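Local coordinates for chloramphenicol acetyltransferase (Bacteroides thetaiotaomicron, PDB 2I9D), which probably transfers an acetyl group from acetyl-CoA to a hydroxyl of chloramphenicol, at residues P28-R42 with R183-H197. Sequence-based numbering, arbitrary orientation.
Sequences PQLSITSEVECGGAR and REGRLVMPIAMTIHH
Met-189, a selenomethionine, packs beside Val-36 and Cys-38. Met-189 CB lies 4.0 Å from Cys-38 SG. Met-189 CG sits between the backbone N and the carbonyl carbon (chi1 59°), and there it meets two atoms. Cys-38 SG is 3.6 Å from Met-189 CG. Val-36 CG2 is 3.7 Å from Met-189 CG. The chain then bends at chi3, and Met-189 SE stays 3.9 Å from Cys-38 SG. Val-36 runs alongside Met-189, pointing the same way, and its CG2 also touches Ile-191 CD1. Tyr-56 of helix 52-66 and Ala-177 of strand 174-183 cover Met-189 further.

Strands 29-37 and 186-196 are antiparallel neighbours in the mixed sheet of the chloramphenicol acetyltransferase fold, of the CoA-dependent acyltransferase group. Paired backbone bonds join Leu-30 to Ile-195, Ile-32 to Met-193, Ser-34 to Ile-191 and Val-36 to Met-189. A strand of the second subunit pairs with Ser-31, Ile-32 and Thr-33, and the sheet continues across the interface.

On the face that carries Ser-31, Thr-194 and Glu-35, Ser-31 OG and Thr-194 OG1 share a hydrogen bond of 2.8 Å. Glu-35 OE1 forms a salt bridge with Arg-183 NH2 of the second subunit; its bridge to Arg-183 NH1 of its own chain, at the guanidinium edge, is long. Pro-28 CB lies over one face of the His-196 ring, 3.8 Å from its centroid, a CH-pi contact. The backbone N of His-197 donates to Pro-28 O at 2.8 Å; His-197 is the predicted proton acceptor of the active site.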
ATOM      1  N   PRO A  28      13.298  -5.606  -1.601  1.00 24.23           N
ATOM      2  CA  PRO A  28      13.055  -6.188  -2.945  1.00 23.75           C
ATOM      3  C   PRO A  28      11.592  -6.535  -3.226  1.00 23.64           C
ATOM      4  O   PRO A  28      11.298  -7.161  -4.239  1.00 23.06           O
ATOM      5  CB  PRO A  28      13.848  -7.495  -2.892  1.00 23.77           C
ATOM      6  CG  PRO A  28      13.688  -7.939  -1.468  1.00 23.24           C
ATOM      7  CD  PRO A  28      13.730  -6.648  -0.640  1.00 23.76           C
ATOM      8  N   GLN A  29      10.689  -6.116  -2.342  1.00 23.78           N
ATOM      9  CA  GLN A  29       9.305  -6.577  -2.388  1.00 23.92           C
ATOM     10  C   GLN A  29       8.450  -5.541  -3.042  1.00 23.76           C
ATOM     11  O   GLN A  29       8.702  -4.340  -2.950  1.00 21.92           O
ATOM     12  CB  GLN A  29       8.754  -6.801  -0.980  1.00 23.48           C
ATOM     13  CG  GLN A  29       9.585  -7.775  -0.146  1.00 25.69           C
ATOM     14  CD  GLN A  29       8.928  -8.155   1.149  1.00 26.81           C
ATOM     15  OE1 GLN A  29       8.970  -9.313   1.543  1.00 29.13           O
ATOM     16  NE2 GLN A  29       8.313  -7.183   1.825  1.00 27.05           N
ATOM     17  N   LEU A  30       7.387  -5.999  -3.670  1.00 24.14           N
ATOM     18  CA  LEU A  30       6.344  -5.033  -3.929  1.00 25.58           C
ATOM     19  C   LEU A  30       4.995  -5.452  -3.397  1.00 24.30           C
ATOM     20  O   LEU A  30       4.701  -6.653  -3.342  1.00 23.90           O
ATOM     21  CB  LEU A  30       6.374  -4.522  -5.392  1.00 27.48           C
ATOM     22  CG  LEU A  30       5.580  -4.778  -6.664  1.00 29.82           C
ATOM     23  CD1 LEU A  30       4.064  -4.763  -6.467  1.00 30.04           C
ATOM     24  CD2 LEU A  30       6.000  -3.586  -7.494  1.00 30.37           C
ATOM     25  N   SER A  31       4.190  -4.470  -2.989  1.00 22.95           N
ATOM     26  CA  SER A  31       2.785  -4.742  -2.633  1.00 22.41           C
ATOM     27  C   SER A  31       1.845  -4.196  -3.686  1.00 22.34           C
ATOM     28  O   SER A  31       2.076  -3.143  -4.268  1.00 22.63           O
ATOM     29  CB  SER A  31       2.400  -4.143  -1.269  1.00 21.07           C
ATOM     30  OG  SER A  31       3.312  -4.519  -0.275  1.00 20.32           O
ATOM     31  N   ILE A  32       0.741  -4.889  -3.889  1.00 22.36           N
ATOM     32  CA  ILE A  32      -0.242  -4.419  -4.842  1.00 21.96           C
ATOM     33  C   ILE A  32      -1.595  -4.775  -4.277  1.00 22.18           C
ATOM     34  O   ILE A  32      -1.723  -5.806  -3.618  1.00 22.65           O
ATOM     35  CB  ILE A  32      -0.035  -5.077  -6.255  1.00 22.44           C
ATOM     36  CG1 ILE A  32      -1.123  -4.635  -7.256  1.00 21.07           C
ATOM     37  CG2 ILE A  32       0.070  -6.634  -6.142  1.00 20.04           C
ATOM     38  CD1 ILE A  32      -0.808  -4.997  -8.710  1.00 21.35           C
ATOM     39  N   THR A  33      -2.580  -3.909  -4.504  1.00 22.09           N
ATOM     40  CA  THR A  33      -3.988  -4.228  -4.261  1.00 22.73           C
ATOM     41  C   THR A  33      -4.801  -4.064  -5.551  1.00 23.74           C
ATOM     42  O   THR A  33      -4.628  -3.078  -6.284  1.00 24.16           O
ATOM     43  CB  THR A  33      -4.585  -3.336  -3.163  1.00 22.15           C
ATOM     44  OG1 THR A  33      -3.716  -3.372  -2.032  1.00 22.26           O
ATOM     45  CG2 THR A  33      -5.986  -3.812  -2.767  1.00 20.99           C
ATOM     46  N   SER A  34      -5.686  -5.014  -5.817  1.00 24.61           N
ATOM     47  CA  SER A  34      -6.595  -4.911  -6.951  1.00 26.52           C
ATOM     48  C   SER A  34      -7.945  -5.462  -6.529  1.00 27.75           C
ATOM     49  O   SER A  34      -8.095  -5.909  -5.400  1.00 28.94           O
ATOM     50  CB  SER A  34      -6.036  -5.661  -8.186  1.00 26.67           C
ATOM     51  OG  SER A  34      -6.933  -5.577  -9.291  1.00 26.40           O
ATOM     52  N   GLU A  35      -8.933  -5.421  -7.416  1.00 29.19           N
ATOM     53  CA  GLU A  35     -10.279  -5.876  -7.085  1.00 30.79           C
ATOM     54  C   GLU A  35     -10.705  -6.929  -8.071  1.00 30.36           C
ATOM     55  O   GLU A  35     -10.316  -6.873  -9.235  1.00 30.38           O
ATOM     56  CB  GLU A  35     -11.274  -4.719  -7.032  1.00 30.58           C
ATOM     57  CG  GLU A  35     -11.183  -3.719  -8.174  1.00 34.98           C
ATOM     58  CD  GLU A  35     -12.390  -2.792  -8.246  1.00 34.54           C
ATOM     59  OE1 GLU A  35     -12.446  -1.807  -7.456  1.00 38.43           O
ATOM     60  OE2 GLU A  35     -13.277  -3.067  -9.101  1.00 39.05           O
ATOM     61  N   VAL A  36     -11.427  -7.936  -7.586  1.00 30.01           N
ATOM     62  CA  VAL A  36     -11.916  -8.994  -8.439  1.00 30.45           C
ATOM     63  C   VAL A  36     -13.411  -9.108  -8.261  1.00 31.71           C
ATOM     64  O   VAL A  36     -13.949  -8.878  -7.157  1.00 31.27           O
ATOM     65  CB  VAL A  36     -11.269 -10.412  -8.162  1.00 30.73           C
ATOM     66  CG1 VAL A  36      -9.793 -10.454  -8.538  1.00 28.64           C
ATOM     67  CG2 VAL A  36     -11.526 -10.908  -6.716  1.00 30.34           C
ATOM     68  N   GLU A  37     -14.075  -9.474  -9.356  1.00 32.20           N
ATOM     69  CA  GLU A  37     -15.476  -9.872  -9.308  1.00 32.61           C
ATOM     70  C   GLU A  37     -15.559 -11.234  -8.703  1.00 31.99           C
ATOM     71  O   GLU A  37     -14.709 -12.079  -8.952  1.00 31.81           O
ATOM     72  CB  GLU A  37     -16.091  -9.896 -10.705  1.00 32.85           C
ATOM     73  CG  GLU A  37     -16.554  -8.536 -11.130  1.00 36.41           C
ATOM     74  CD  GLU A  37     -17.241  -8.548 -12.496  1.00 41.18           C
ATOM     75  OE1 GLU A  37     -17.929  -9.549 -12.813  1.00 43.28           O
ATOM     76  OE2 GLU A  37     -17.092  -7.541 -13.226  1.00 41.36           O
ATOM     77  N   CYS A  38     -16.589 -11.435  -7.893  1.00 32.07           N
ATOM     78  CA  CYS A  38     -16.749 -12.674  -7.151  1.00 31.74           C
ATOM     79  C   CYS A  38     -18.229 -13.009  -6.929  1.00 32.19           C
ATOM     80  O   CYS A  38     -18.558 -13.791  -6.028  1.00 32.33           O
ATOM     81  CB  CYS A  38     -16.003 -12.567  -5.809  1.00 31.09           C
ATOM     82  SG  CYS A  38     -16.437 -11.105  -4.868  1.00 29.24           S
ATOM     83  N   GLY A  39     -19.111 -12.407  -7.733  1.00 32.49           N
ATOM     84  CA  GLY A  39     -20.554 -12.665  -7.656  1.00 32.81           C
ATOM     85  C   GLY A  39     -20.931 -14.133  -7.844  1.00 33.81           C
ATOM     86  O   GLY A  39     -21.765 -14.661  -7.108  1.00 33.74           O
ATOM     87  N   GLY A  40     -20.306 -14.790  -8.830  1.00 34.63           N
ATOM     88  CA  GLY A  40     -20.494 -16.222  -9.075  1.00 35.13           C
ATOM     89  C   GLY A  40     -20.224 -17.110  -7.864  1.00 36.01           C
ATOM     90  O   GLY A  40     -21.123 -17.842  -7.407  1.00 35.67           O
ATOM     91  N   ALA A  41     -18.998 -17.045  -7.337  1.00 36.10           N
ATOM     92  CA  ALA A  41     -18.633 -17.849  -6.166  1.00 36.57           C
ATOM     93  C   ALA A  41     -19.529 -17.561  -4.965  1.00 37.22           C
ATOM     94  O   ALA A  41     -19.838 -18.459  -4.208  1.00 37.38           O
ATOM     95  CB  ALA A  41     -17.172 -17.683  -5.815  1.00 36.13           C
ATOM     96  N   ARG A  42     -19.982 -16.320  -4.804  1.00 38.70           N
ATOM     97  CA  ARG A  42     -20.893 -16.020  -3.714  1.00 39.99           C
ATOM     98  C   ARG A  42     -22.259 -16.705  -3.856  1.00 41.08           C
ATOM     99  O   ARG A  42     -22.824 -17.193  -2.862  1.00 40.62           O
ATOM    100  CB  ARG A  42     -21.076 -14.524  -3.510  1.00 39.78           C
ATOM    101  CG  ARG A  42     -20.909 -14.204  -2.042  1.00 42.36           C
ATOM    102  CD  ARG A  42     -21.846 -13.175  -1.466  1.00 45.10           C
ATOM    103  NE  ARG A  42     -21.214 -12.558  -0.286  1.00 48.28           N
ATOM    104  CZ  ARG A  42     -21.047 -13.143   0.909  1.00 49.47           C
ATOM    105  NH1 ARG A  42     -21.469 -14.398   1.135  1.00 48.35           N
ATOM    106  NH2 ARG A  42     -20.445 -12.464   1.891  1.00 47.93           N
ATOM    107  N   ARG A 183     -20.525  -2.953  -6.430  1.00 36.49           N
ATOM    108  CA  ARG A 183     -20.070  -1.757  -7.132  1.00 37.64           C
ATOM    109  C   ARG A 183     -20.585  -1.769  -8.565  1.00 37.09           C
ATOM    110  O   ARG A 183     -20.246  -2.661  -9.360  1.00 36.23           O
ATOM    111  CB  ARG A 183     -18.544  -1.657  -7.155  1.00 38.10           C
ATOM    112  CG  ARG A 183     -17.986  -0.573  -6.252  1.00 42.49           C
ATOM    113  CD  ARG A 183     -17.288  -1.201  -5.075  1.00 47.98           C
ATOM    114  NE  ARG A 183     -16.720  -0.222  -4.148  1.00 52.28           N
ATOM    115  CZ  ARG A 183     -15.519   0.337  -4.279  1.00 53.59           C
ATOM    116  NH1 ARG A 183     -14.739   0.035  -5.318  1.00 53.78           N
ATOM    117  NH2 ARG A 183     -15.107   1.207  -3.363  1.00 53.69           N
ATOM    118  N   GLU A 184     -21.392  -0.758  -8.883  1.00 37.34           N
ATOM    119  CA  GLU A 184     -22.107  -0.657 -10.164  1.00 37.70           C
ATOM    120  C   GLU A 184     -22.823  -1.968 -10.533  1.00 36.80           C
ATOM    121  O   GLU A 184     -22.631  -2.523 -11.610  1.00 36.37           O
ATOM    122  CB  GLU A 184     -21.157  -0.152 -11.261  1.00 37.19           C
ATOM    123  CG  GLU A 184     -20.445   1.146 -10.847  1.00 38.17           C
ATOM    124  CD  GLU A 184     -19.749   1.833 -12.023  1.00 38.88           C
ATOM    125  OE1 GLU A 184     -20.463   2.489 -12.819  1.00 41.20           O
ATOM    126  OE2 GLU A 184     -18.504   1.717 -12.141  1.00 36.40           O
ATOM    127  N   GLY A 185     -23.611  -2.473  -9.587  1.00 37.15           N
ATOM    128  CA  GLY A 185     -24.380  -3.703  -9.776  1.00 37.38           C
ATOM    129  C   GLY A 185     -23.643  -5.040  -9.731  1.00 37.78           C
ATOM    130  O   GLY A 185     -24.297  -6.083  -9.875  1.00 38.21           O
ATOM    131  N   ARG A 186     -22.310  -5.027  -9.537  1.00 36.58           N
ATOM    132  CA  ARG A 186     -21.491  -6.257  -9.473  1.00 35.45           C
ATOM    133  C   ARG A 186     -20.759  -6.432  -8.136  1.00 33.40           C
ATOM    134  O   ARG A 186     -20.256  -5.467  -7.537  1.00 32.18           O
ATOM    135  CB  ARG A 186     -20.494  -6.340 -10.630  1.00 36.23           C
ATOM    136  CG  ARG A 186     -21.085  -5.886 -11.981  1.00 41.68           C
ATOM    137  CD  ARG A 186     -20.730  -6.814 -13.149  1.00 47.47           C
ATOM    138  NE  ARG A 186     -21.449  -8.094 -13.076  1.00 52.01           N
ATOM    139  CZ  ARG A 186     -22.485  -8.438 -13.847  1.00 53.97           C
ATOM    140  NH1 ARG A 186     -22.946  -7.605 -14.781  1.00 53.71           N
ATOM    141  NH2 ARG A 186     -23.054  -9.631 -13.689  1.00 54.55           N
ATOM    142  N   LEU A 187     -20.714  -7.677  -7.673  1.00 31.28           N
ATOM    143  CA  LEU A 187     -20.026  -7.999  -6.438  1.00 29.77           C
ATOM    144  C   LEU A 187     -18.525  -8.071  -6.706  1.00 28.86           C
ATOM    145  O   LEU A 187     -18.081  -8.817  -7.570  1.00 28.32           O
ATOM    146  CB  LEU A 187     -20.545  -9.297  -5.819  1.00 28.90           C
ATOM    147  CG  LEU A 187     -20.160  -9.496  -4.353  1.00 28.60           C
ATOM    148  CD1 LEU A 187     -20.923  -8.535  -3.383  1.00 25.11           C
ATOM    149  CD2 LEU A 187     -20.353 -10.969  -3.986  1.00 27.13           C
ATOM    150  N   VAL A 188     -17.771  -7.253  -5.969  1.00 28.30           N
ATOM    151  CA  VAL A 188     -16.306  -7.180  -6.071  1.00 27.42           C
ATOM    152  C   VAL A 188     -15.684  -7.209  -4.653  1.00 27.34           C
ATOM    153  O   VAL A 188     -16.310  -6.769  -3.667  1.00 26.39           O
ATOM    154  CB  VAL A 188     -15.843  -5.875  -6.801  1.00 27.67           C
ATOM    155  CG1 VAL A 188     -16.359  -5.815  -8.238  1.00 26.25           C
ATOM    156  CG2 VAL A 188     -16.309  -4.621  -6.027  1.00 27.03           C
HETATM  157  N   MSE A 189     -14.458  -7.708  -4.547  1.00 26.93           N
HETATM  158  CA  MSE A 189     -13.755  -7.715  -3.269  1.00 28.63           C
HETATM  159  C   MSE A 189     -12.326  -7.310  -3.540  1.00 26.06           C
HETATM  160  O   MSE A 189     -11.876  -7.529  -4.664  1.00 26.53           O
HETATM  161  CB  MSE A 189     -13.805  -9.099  -2.639  1.00 27.78           C
HETATM  162  CG  MSE A 189     -13.208 -10.193  -3.485  1.00 29.61           C
HETATM  163 SE   MSE A 189     -13.372 -11.945  -2.591  1.00 38.43          SE
HETATM  164  CE  MSE A 189     -12.014 -11.641  -1.183  1.00 28.81           C
ATOM    165  N   PRO A 190     -11.624  -6.684  -2.549  1.00 23.91           N
ATOM    166  CA  PRO A 190     -10.205  -6.356  -2.750  1.00 23.44           C
ATOM    167  C   PRO A 190      -9.238  -7.462  -2.283  1.00 23.44           C
ATOM    168  O   PRO A 190      -9.510  -8.186  -1.321  1.00 23.50           O
ATOM    169  CB  PRO A 190     -10.022  -5.056  -1.943  1.00 22.05           C
ATOM    170  CG  PRO A 190     -11.087  -5.132  -0.844  1.00 22.73           C
ATOM    171  CD  PRO A 190     -12.092  -6.203  -1.230  1.00 24.06           C
ATOM    172  N   ILE A 191      -8.136  -7.614  -3.007  1.00 24.62           N
ATOM    173  CA  ILE A 191      -7.087  -8.547  -2.634  1.00 25.24           C
ATOM    174  C   ILE A 191      -5.748  -7.851  -2.798  1.00 26.45           C
ATOM    175  O   ILE A 191      -5.420  -7.361  -3.872  1.00 27.28           O
ATOM    176  CB  ILE A 191      -7.164  -9.887  -3.417  1.00 25.74           C
ATOM    177  CG1 ILE A 191      -8.559 -10.553  -3.240  1.00 24.40           C
ATOM    178  CG2 ILE A 191      -6.005 -10.838  -3.005  1.00 25.04           C
ATOM    179  CD1 ILE A 191      -8.794 -11.796  -4.052  1.00 24.30           C
ATOM    180  N   ALA A 192      -5.016  -7.776  -1.688  1.00 27.08           N
ATOM    181  CA  ALA A 192      -3.702  -7.188  -1.602  1.00 27.87           C
ATOM    182  C   ALA A 192      -2.682  -8.332  -1.533  1.00 29.37           C
ATOM    183  O   ALA A 192      -3.004  -9.446  -1.073  1.00 29.18           O
ATOM    184  CB  ALA A 192      -3.612  -6.317  -0.362  1.00 26.31           C
HETATM  185  N   MSE A 193      -1.464  -8.066  -1.998  1.00 30.31           N
HETATM  186  CA  MSE A 193      -0.396  -9.028  -1.861  1.00 33.77           C
HETATM  187  C   MSE A 193       0.990  -8.395  -1.886  1.00 29.91           C
HETATM  188  O   MSE A 193       1.196  -7.344  -2.470  1.00 29.18           O
HETATM  189  CB  MSE A 193      -0.521 -10.147  -2.908  1.00 32.32           C
HETATM  190  CG  MSE A 193      -0.329  -9.703  -4.344  1.00 36.07           C
HETATM  191 SE   MSE A 193      -0.705 -11.133  -5.688  1.00 50.33          SE
HETATM  192  CE  MSE A 193       0.121 -12.697  -4.762  1.00 22.44           C
ATOM    193  N   THR A 194       1.928  -9.072  -1.227  1.00 28.33           N
ATOM    194  CA  THR A 194       3.318  -8.669  -1.157  1.00 26.10           C
ATOM    195  C   THR A 194       4.203  -9.799  -1.691  1.00 25.90           C
ATOM    196  O   THR A 194       4.170 -10.917  -1.198  1.00 26.11           O
ATOM    197  CB  THR A 194       3.678  -8.254   0.274  1.00 25.79           C
ATOM    198  OG1 THR A 194       2.905  -7.110   0.588  1.00 23.39           O
ATOM    199  CG2 THR A 194       5.171  -7.896   0.442  1.00 24.43           C
ATOM    200  N   ILE A 195       4.947  -9.508  -2.748  1.00 25.06           N
ATOM    201  CA  ILE A 195       5.744 -10.530  -3.404  1.00 24.41           C
ATOM    202  C   ILE A 195       7.192 -10.050  -3.519  1.00 24.18           C
ATOM    203  O   ILE A 195       7.473  -8.891  -3.234  1.00 24.13           O
ATOM    204  CB  ILE A 195       5.106 -11.027  -4.794  1.00 24.60           C
ATOM    205  CG1 ILE A 195       4.723  -9.862  -5.738  1.00 23.50           C
ATOM    206  CG2 ILE A 195       3.861 -11.925  -4.524  1.00 23.42           C
ATOM    207  CD1 ILE A 195       5.881  -8.974  -6.212  1.00 19.37           C
ATOM    208  N   HIS A 196       8.106 -10.950  -3.883  1.00 23.91           N
ATOM    209  CA  HIS A 196       9.498 -10.563  -4.116  1.00 24.57           C
ATOM    210  C   HIS A 196       9.614 -10.200  -5.596  1.00 25.17           C
ATOM    211  O   HIS A 196       9.298 -11.017  -6.441  1.00 24.76           O
ATOM    212  CB  HIS A 196      10.424 -11.742  -3.787  1.00 24.19           C
ATOM    213  CG  HIS A 196      11.865 -11.374  -3.696  1.00 23.96           C
ATOM    214  ND1 HIS A 196      12.600 -10.969  -4.786  1.00 22.76           N
ATOM    215  CD2 HIS A 196      12.722 -11.390  -2.646  1.00 23.63           C
ATOM    216  CE1 HIS A 196      13.837 -10.708  -4.411  1.00 21.51           C
ATOM    217  NE2 HIS A 196      13.944 -10.983  -3.122  1.00 24.93           N
ATOM    218  N   HIS A 197      10.052  -8.986  -5.908  1.00 25.99           N
ATOM    219  CA  HIS A 197      10.125  -8.539  -7.300  1.00 28.03           C
ATOM    220  C   HIS A 197      11.142  -9.349  -8.152  1.00 29.38           C
ATOM    221  O   HIS A 197      11.066  -9.342  -9.399  1.00 29.96           O
ATOM    222  CB  HIS A 197      10.467  -7.041  -7.361  1.00 27.70           C
ATOM    223  CG  HIS A 197       9.989  -6.349  -8.603  1.00 29.58           C
ATOM    224  ND1 HIS A 197       9.833  -6.997  -9.813  1.00 29.56           N
ATOM    225  CD2 HIS A 197       9.667  -5.050  -8.828  1.00 27.62           C
ATOM    226  CE1 HIS A 197       9.413  -6.131 -10.718  1.00 30.49           C
ATOM    227  NE2 HIS A 197       9.296  -4.947 -10.146  1.00 29.44           N
TER